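Local coordinates for extracellular protein containing a SCP domain (Bacillus anthracis, PDB 4IFA), which is of unknown function but is an extracellular protein that joins a CAP-associated N-terminal domain to an SCP domain and is regarded as a vaccine candidate, at residues S48-N53 and K112-Y117; L52-G57 and L63-E68; V92-G95 and K100-T103. One frame throughout, in Å; residues are numbered along the deposited sequence. Where two conformers were deposited one is given.

Interaction 1 (S48-N53 and K112-Y117); sequences SDTVLN and KVPPYY
Thr50 meets the loop 112-117 through its methyl group. CG2 of Thr50 lies 4.3 Å from CD of the Pro114 ring and 4.4 Å from CB of Lys112. These are loose van der Waals contacts, and no direct hydrogen bond joins the two segments. Beyond CB the lysine chain leads away from Thr50.

Two waters make the polar link. One accepts from Val51 N and the other from Leu52 N, and both donate to Lys112 O, each at 2.8 Å from that carbonyl oxygen. The carbonyl thus receives two water bonds, and two amides at the start of helix 51-54 gain partners that the helix itself does not supply.

The firm bonding is within 48-53, at the helix start; across to 112-117 there are only the methyl contacts and the two waters. Thr50 is the N-cap of the helix and forms a capping box with Asn53. Asn53 N donates to Thr50 OG1 over 3.1 Å, and Thr50 N returns a nearly straight bond to Asn53 OD1 at 3.0 Å, with an N-H...O angle of 172°. The donor of this second bond stands above the plane of the amide carbonyl. With chi1 at 58°, OG1 turns back over the helix start while CG2 is left to meet Lys112 and Pro114.

Lys112 and Pro114 lie on the exposed side. The contact is a surface one, with Val51 and Val113 turned onto the inner strands 100-106 and 176-183, where both pack on Val106 and Tyr182, and with Tyr116 against helix 122-128.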
# COMPACT_ATOMS: atom_id res chain seq x y z
N SER A 48 24.35 6.11 -7.30
CA SER A 48 23.54 5.27 -6.41
C SER A 48 22.51 4.45 -7.17
O SER A 48 21.87 4.94 -8.10
CB SER A 48 22.86 6.12 -5.33
OG SER A 48 21.94 7.03 -5.88
N ASP A 49 22.35 3.20 -6.74
CA ASP A 49 21.38 2.29 -7.35
C ASP A 49 19.97 2.76 -6.98
O ASP A 49 19.75 3.36 -5.92
CB ASP A 49 21.55 0.86 -6.82
CG ASP A 49 22.74 0.15 -7.41
OD1 ASP A 49 23.52 0.75 -8.18
OD2 ASP A 49 22.90 -1.04 -7.07
N THR A 50 19.05 2.49 -7.88
CA THR A 50 17.65 2.80 -7.68
C THR A 50 16.97 1.60 -7.02
O THR A 50 17.52 0.50 -6.97
CB THR A 50 16.94 3.02 -9.00
OG1 THR A 50 17.10 1.83 -9.77
CG2 THR A 50 17.55 4.22 -9.79
N VAL A 51 15.77 1.82 -6.52
CA VAL A 51 14.93 0.74 -5.97
C VAL A 51 14.78 -0.35 -7.03
O VAL A 51 14.97 -1.54 -6.74
CB VAL A 51 13.55 1.27 -5.57
CG1 VAL A 51 12.59 0.13 -5.30
CG2 VAL A 51 13.68 2.20 -4.40
N LEU A 52 14.44 0.00 -8.27
CA LEU A 52 14.29 -1.01 -9.33
C LEU A 52 15.56 -1.84 -9.53
O LEU A 52 15.48 -3.07 -9.75
CB LEU A 52 13.83 -0.39 -10.65
CG LEU A 52 13.71 -1.36 -11.82
CD1 LEU A 52 12.76 -2.52 -11.51
CD2 LEU A 52 13.20 -0.54 -13.02
N ASN A 53 16.73 -1.19 -9.47
CA ASN A 53 18.03 -1.88 -9.60
C ASN A 53 18.21 -2.98 -8.56
O ASN A 53 18.98 -3.92 -8.78
CB ASN A 53 19.25 -0.92 -9.42
CG ASN A 53 19.46 0.09 -10.54
OD1 ASN A 53 20.12 1.14 -10.29
ND2 ASN A 53 18.99 -0.19 -11.76
N LYS A 112 13.72 7.91 -6.44
CA LYS A 112 13.88 7.82 -7.89
C LYS A 112 13.13 6.62 -8.46
O LYS A 112 13.29 5.46 -8.01
CB LYS A 112 15.36 7.71 -8.26
CG LYS A 112 16.25 8.85 -7.75
CD LYS A 112 15.69 10.24 -8.06
CE LYS A 112 16.70 11.35 -7.70
NZ LYS A 112 16.20 12.67 -8.13
N VAL A 113 12.29 6.89 -9.45
CA VAL A 113 11.54 5.86 -10.16
C VAL A 113 11.59 6.08 -11.68
O VAL A 113 10.55 6.04 -12.37
CB VAL A 113 10.10 5.79 -9.64
CG1 VAL A 113 10.07 5.20 -8.19
CG2 VAL A 113 9.39 7.15 -9.68
N PRO A 114 12.79 6.34 -12.23
CA PRO A 114 12.88 6.59 -13.68
C PRO A 114 12.23 5.45 -14.46
O PRO A 114 12.37 4.30 -14.08
CB PRO A 114 14.37 6.72 -13.93
CG PRO A 114 15.02 5.91 -12.90
CD PRO A 114 14.15 6.15 -11.65
N PRO A 115 11.58 5.76 -15.59
CA PRO A 115 11.49 7.08 -16.27
C PRO A 115 10.43 8.03 -15.78
O PRO A 115 10.20 9.05 -16.41
CB PRO A 115 11.23 6.69 -17.72
CG PRO A 115 10.34 5.44 -17.54
CD PRO A 115 10.88 4.71 -16.38
N TYR A 116 9.85 7.73 -14.61
CA TYR A 116 8.80 8.53 -14.03
C TYR A 116 9.33 9.33 -12.85
O TYR A 116 10.53 9.27 -12.53
CB TYR A 116 7.64 7.63 -13.56
CG TYR A 116 7.24 6.57 -14.54
CD1 TYR A 116 6.66 6.89 -15.76
CD2 TYR A 116 7.51 5.22 -14.28
CE1 TYR A 116 6.32 5.89 -16.69
CE2 TYR A 116 7.18 4.24 -15.22
CZ TYR A 116 6.58 4.60 -16.41
OH TYR A 116 6.23 3.65 -17.38
N TYR A 117 8.42 10.10 -12.21
CA TYR A 117 8.68 10.72 -10.91
C TYR A 117 7.39 10.67 -10.11
O TYR A 117 6.32 10.75 -10.71
CB TYR A 117 9.26 12.12 -10.96
CG TYR A 117 8.37 13.15 -11.61
CD1 TYR A 117 7.64 14.02 -10.85
CD2 TYR A 117 8.38 13.32 -12.97
CE1 TYR A 117 6.87 15.00 -11.45
CE2 TYR A 117 7.61 14.29 -13.57
CZ TYR A 117 6.87 15.12 -12.81
OH TYR A 117 6.07 16.12 -13.40
O HOH W 1 15.32 4.63 -6.32
O HOH W 2 13.26 2.77 -8.93

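Interaction 2 (L52-G57 and L63-E68); sequences LNMIGG and LAKWGE
Met54, a selenomethionine here, overlaps the CZ3-CE3 side of the Trp66 six-membered ring with CG and SE, at a slant. CG of Met54 is 3.7 Å from Trp66 CZ3, and SE of Met54 follows at 3.9 Å from the same CZ3 atom. The selenium lies 5.1 Å from the ring centroid, 72° off the ring normal. This is an oblique Met-aromatic contact.

The chain of Met54 is bent at both chi2 (-60°) and chi3 (-65°). The double bend carries the terminal methyl past the indole to Lys65, where CE of Met54 comes 4.1 Å from CB of the lysine. The lysine therefore takes part through the first carbons of its chain.

Helices 51-54 and 59-66 are joined here by side chains, with no hydrogen bond between the segments. Each then breaks. A type II turn runs from Met54 to Gly57, closed by Gly57 N to Met54 O at 2.9 Å. Gly67 leaves the second helix with positive phi. Trp66 also makes edge-to-face contacts with Tyr84 and Phe94, and a bound Tris molecule, probably from the crystallisation liquor, lies close to it.

The contact is apolar and probably held by dispersion; the selenium stands where methionine would carry its sulfur. The Lys65 charge plays no direct part here, since its ammonium group is turned to a salt bridge with Asp49 and a hydrogen bond with Asn61.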
# COMPACT_ATOMS: atom_id res chain seq x y z
N LEU A 52 14.44 0.00 -8.27
CA LEU A 52 14.29 -1.01 -9.33
C LEU A 52 15.56 -1.84 -9.53
O LEU A 52 15.48 -3.07 -9.75
CB LEU A 52 13.83 -0.39 -10.65
CG LEU A 52 13.71 -1.36 -11.82
CD1 LEU A 52 12.76 -2.52 -11.51
CD2 LEU A 52 13.20 -0.54 -13.02
N ASN A 53 16.73 -1.19 -9.47
CA ASN A 53 18.03 -1.88 -9.60
C ASN A 53 18.21 -2.98 -8.56
O ASN A 53 18.98 -3.92 -8.78
CB ASN A 53 19.25 -0.92 -9.42
CG ASN A 53 19.46 0.09 -10.54
OD1 ASN A 53 20.12 1.14 -10.29
ND2 ASN A 53 18.99 -0.19 -11.76
N MSE A 54 17.53 -2.87 -7.42
CA MSE A 54 17.65 -3.88 -6.36
C MSE A 54 16.84 -5.16 -6.66
O MSE A 54 17.14 -6.25 -6.13
CB MSE A 54 17.21 -3.30 -5.02
CG MSE A 54 17.82 -1.93 -4.70
SE MSE A 54 19.75 -1.97 -4.65
CE MSE A 54 19.67 -3.01 -3.29
N ILE A 55 15.82 -5.04 -7.50
CA ILE A 55 14.94 -6.16 -7.81
C ILE A 55 15.74 -7.23 -8.53
O ILE A 55 16.40 -6.95 -9.56
CB ILE A 55 13.70 -5.75 -8.66
CG1 ILE A 55 12.87 -4.64 -8.01
CG2 ILE A 55 12.81 -6.98 -8.92
CD1 ILE A 55 12.16 -5.04 -6.74
N GLY A 56 15.71 -8.44 -7.98
CA GLY A 56 16.46 -9.58 -8.52
C GLY A 56 17.81 -9.78 -7.86
O GLY A 56 18.45 -10.82 -8.05
N GLY A 57 18.27 -8.76 -7.13
CA GLY A 57 19.54 -8.82 -6.42
C GLY A 57 19.36 -9.51 -5.08
O GLY A 57 18.22 -9.82 -4.66
N LEU A 63 21.04 -4.81 1.91
CA LEU A 63 21.56 -4.35 3.21
C LEU A 63 22.74 -3.37 3.02
O LEU A 63 22.84 -2.36 3.70
CB LEU A 63 21.97 -5.55 4.06
CG LEU A 63 22.29 -5.31 5.52
CD1 LEU A 63 21.08 -4.73 6.20
CD2 LEU A 63 22.66 -6.62 6.14
N ALA A 64 23.66 -3.68 2.10
CA ALA A 64 24.81 -2.82 1.81
C ALA A 64 24.47 -1.44 1.27
O ALA A 64 25.10 -0.45 1.66
CB ALA A 64 25.73 -3.51 0.78
N LYS A 65 23.48 -1.39 0.37
CA LYS A 65 23.10 -0.17 -0.34
C LYS A 65 22.08 0.69 0.44
O LYS A 65 22.15 1.92 0.39
CB LYS A 65 22.52 -0.53 -1.72
CG LYS A 65 23.42 -1.33 -2.69
CD LYS A 65 24.44 -0.50 -3.36
CE LYS A 65 25.46 -1.34 -4.16
NZ LYS A 65 24.91 -2.11 -5.32
N TRP A 66 21.13 0.03 1.11
CA TRP A 66 20.06 0.72 1.87
C TRP A 66 20.20 0.78 3.39
O TRP A 66 19.48 1.53 4.06
CB TRP A 66 18.67 0.13 1.51
CG TRP A 66 17.79 1.06 0.74
CD1 TRP A 66 16.82 1.87 1.24
CD2 TRP A 66 17.83 1.31 -0.68
NE1 TRP A 66 16.27 2.60 0.26
CE2 TRP A 66 16.84 2.28 -0.95
CE3 TRP A 66 18.56 0.79 -1.75
CZ2 TRP A 66 16.60 2.78 -2.23
CZ3 TRP A 66 18.31 1.28 -3.03
CH2 TRP A 66 17.33 2.24 -3.25
N GLY A 67 21.09 -0.03 3.97
CA GLY A 67 21.24 -0.13 5.42
C GLY A 67 20.19 -1.06 6.03
O GLY A 67 19.41 -1.68 5.31
N GLU A 68 20.15 -1.15 7.35
CA GLU A 68 19.19 -1.99 8.03
C GLU A 68 17.81 -1.35 7.93
O GLU A 68 17.68 -0.13 8.09
CB GLU A 68 19.54 -2.19 9.52
CG GLU A 68 20.73 -3.12 9.82
CD GLU A 68 20.44 -4.62 9.63
OE1 GLU A 68 19.27 -5.03 9.42
OE2 GLU A 68 21.41 -5.42 9.71

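Interaction 3 (V92-G95 and K100-T103); sequences VQFG and KVVT
Gly95 and Thr103 form an antiparallel hydrogen-bonded pair within the beta hairpin of strands 92-97 and 100-106. Gly95 N donates to Thr103 O over 2.8 Å, almost straight at 176°. Val102 N donates to Gly95 O at 2.9 Å. Val102 and Thr103 both face Gly95, which makes a classic beta bulge.

Two weaker CA-H...O contacts flank these bonds. CA of Phe94 approaches Thr103 O at 3.6 Å, and CA of Val101 approaches Gly95 O at 3.5 Å.

The apolar contacts are few. CD1 of Phe94 touches CG1 of Val101 at 4.1 Å, an oblique approach to the ring. CG2 of Thr103 lies 3.6 Å from Gly95 CA, close against the bare backbone. With chi1 of Thr103 at -171°, OG1 lies opposite the backbone N, which leaves CG2 between the backbone N and the carbonyl carbon, against Gly95. OG1 bonds to Tyr182 O on strand 176-183. The Phe94 ring also packs on Met54 and Leu62.

Gly95 O thus takes one N-H hydrogen bond and one weaker C-H contact. The pairing rests on main-chain polarity, and the glycine leaves room for the threonine methyl.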
# COMPACT_ATOMS: atom_id res chain seq x y z
N VAL A 92 10.24 3.58 1.24
CA VAL A 92 10.23 2.42 0.39
C VAL A 92 10.20 1.18 1.28
O VAL A 92 10.68 1.20 2.44
CB VAL A 92 11.45 2.37 -0.56
CG1 VAL A 92 12.75 2.39 0.17
CG2 VAL A 92 11.38 1.15 -1.50
N GLN A 93 9.56 0.14 0.77
CA GLN A 93 9.57 -1.18 1.43
C GLN A 93 9.87 -2.21 0.36
O GLN A 93 9.36 -2.17 -0.76
CB GLN A 93 8.24 -1.45 2.15
CG GLN A 93 7.01 -1.36 1.29
CD GLN A 93 5.70 -1.50 2.08
OE1 GLN A 93 5.49 -0.74 3.03
NE2 GLN A 93 4.81 -2.41 1.67
N PHE A 94 10.80 -3.11 0.69
CA PHE A 94 11.28 -4.18 -0.22
C PHE A 94 10.80 -5.52 0.29
O PHE A 94 10.77 -5.76 1.49
CB PHE A 94 12.82 -4.23 -0.26
CG PHE A 94 13.49 -2.99 -0.80
CD1 PHE A 94 13.85 -2.93 -2.15
CD2 PHE A 94 13.78 -1.91 0.01
CE1 PHE A 94 14.51 -1.82 -2.67
CE2 PHE A 94 14.45 -0.79 -0.51
CZ PHE A 94 14.81 -0.74 -1.85
N GLY A 95 10.42 -6.40 -0.62
CA GLY A 95 10.03 -7.76 -0.26
C GLY A 95 11.16 -8.72 -0.58
O GLY A 95 11.64 -8.78 -1.75
N LYS A 100 16.48 -13.07 -1.67
CA LYS A 100 16.41 -12.37 -2.96
C LYS A 100 15.32 -11.30 -2.89
O LYS A 100 14.28 -11.51 -2.25
CB LYS A 100 16.09 -13.33 -4.11
CG LYS A 100 17.13 -14.43 -4.35
CD LYS A 100 18.54 -13.89 -4.65
CE LYS A 100 18.64 -13.13 -5.97
NZ LYS A 100 20.03 -12.69 -6.32
N VAL A 101 15.56 -10.16 -3.55
CA VAL A 101 14.60 -9.06 -3.60
C VAL A 101 13.61 -9.35 -4.75
O VAL A 101 14.03 -9.44 -5.90
CB VAL A 101 15.26 -7.70 -3.76
CG1 VAL A 101 14.19 -6.62 -3.84
CG2 VAL A 101 16.21 -7.39 -2.59
N VAL A 102 12.35 -9.56 -4.42
CA VAL A 102 11.32 -9.96 -5.38
C VAL A 102 10.25 -8.90 -5.67
O VAL A 102 9.54 -9.01 -6.66
CB VAL A 102 10.63 -11.30 -4.94
CG1 VAL A 102 11.70 -12.43 -4.81
CG2 VAL A 102 9.79 -11.19 -3.68
N THR A 103 10.17 -7.88 -4.83
CA THR A 103 9.18 -6.82 -4.98
C THR A 103 9.60 -5.61 -4.20
O THR A 103 10.48 -5.70 -3.35
CB THR A 103 7.78 -7.36 -4.52
OG1 THR A 103 6.71 -6.44 -4.83
CG2 THR A 103 7.73 -7.64 -3.04

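How the interactions relate
Interaction 3 is buried within the large sheet, interaction 2 is partly buried on the helices beside it, and interaction 1 lies at the surface. The chemistry changes in step: backbone hydrogen bonds, then apolar side chains, then water bridges with loose methyl contacts. Interactions 1 and 2 share helix 51-54, and the Asp49-Lys65 salt bridge and the Trp66 ring against the backbone at Thr50 and Val51 tie them together. Interaction 2 borders interaction 3 directly, with probable backbone hydrogen bonds between Val101 and both Gly56 and Gly57. Val51 packs on Phe94 and Val92, linking interaction 1 to the hairpin, which lies within the chain segment that interaction 1 closes.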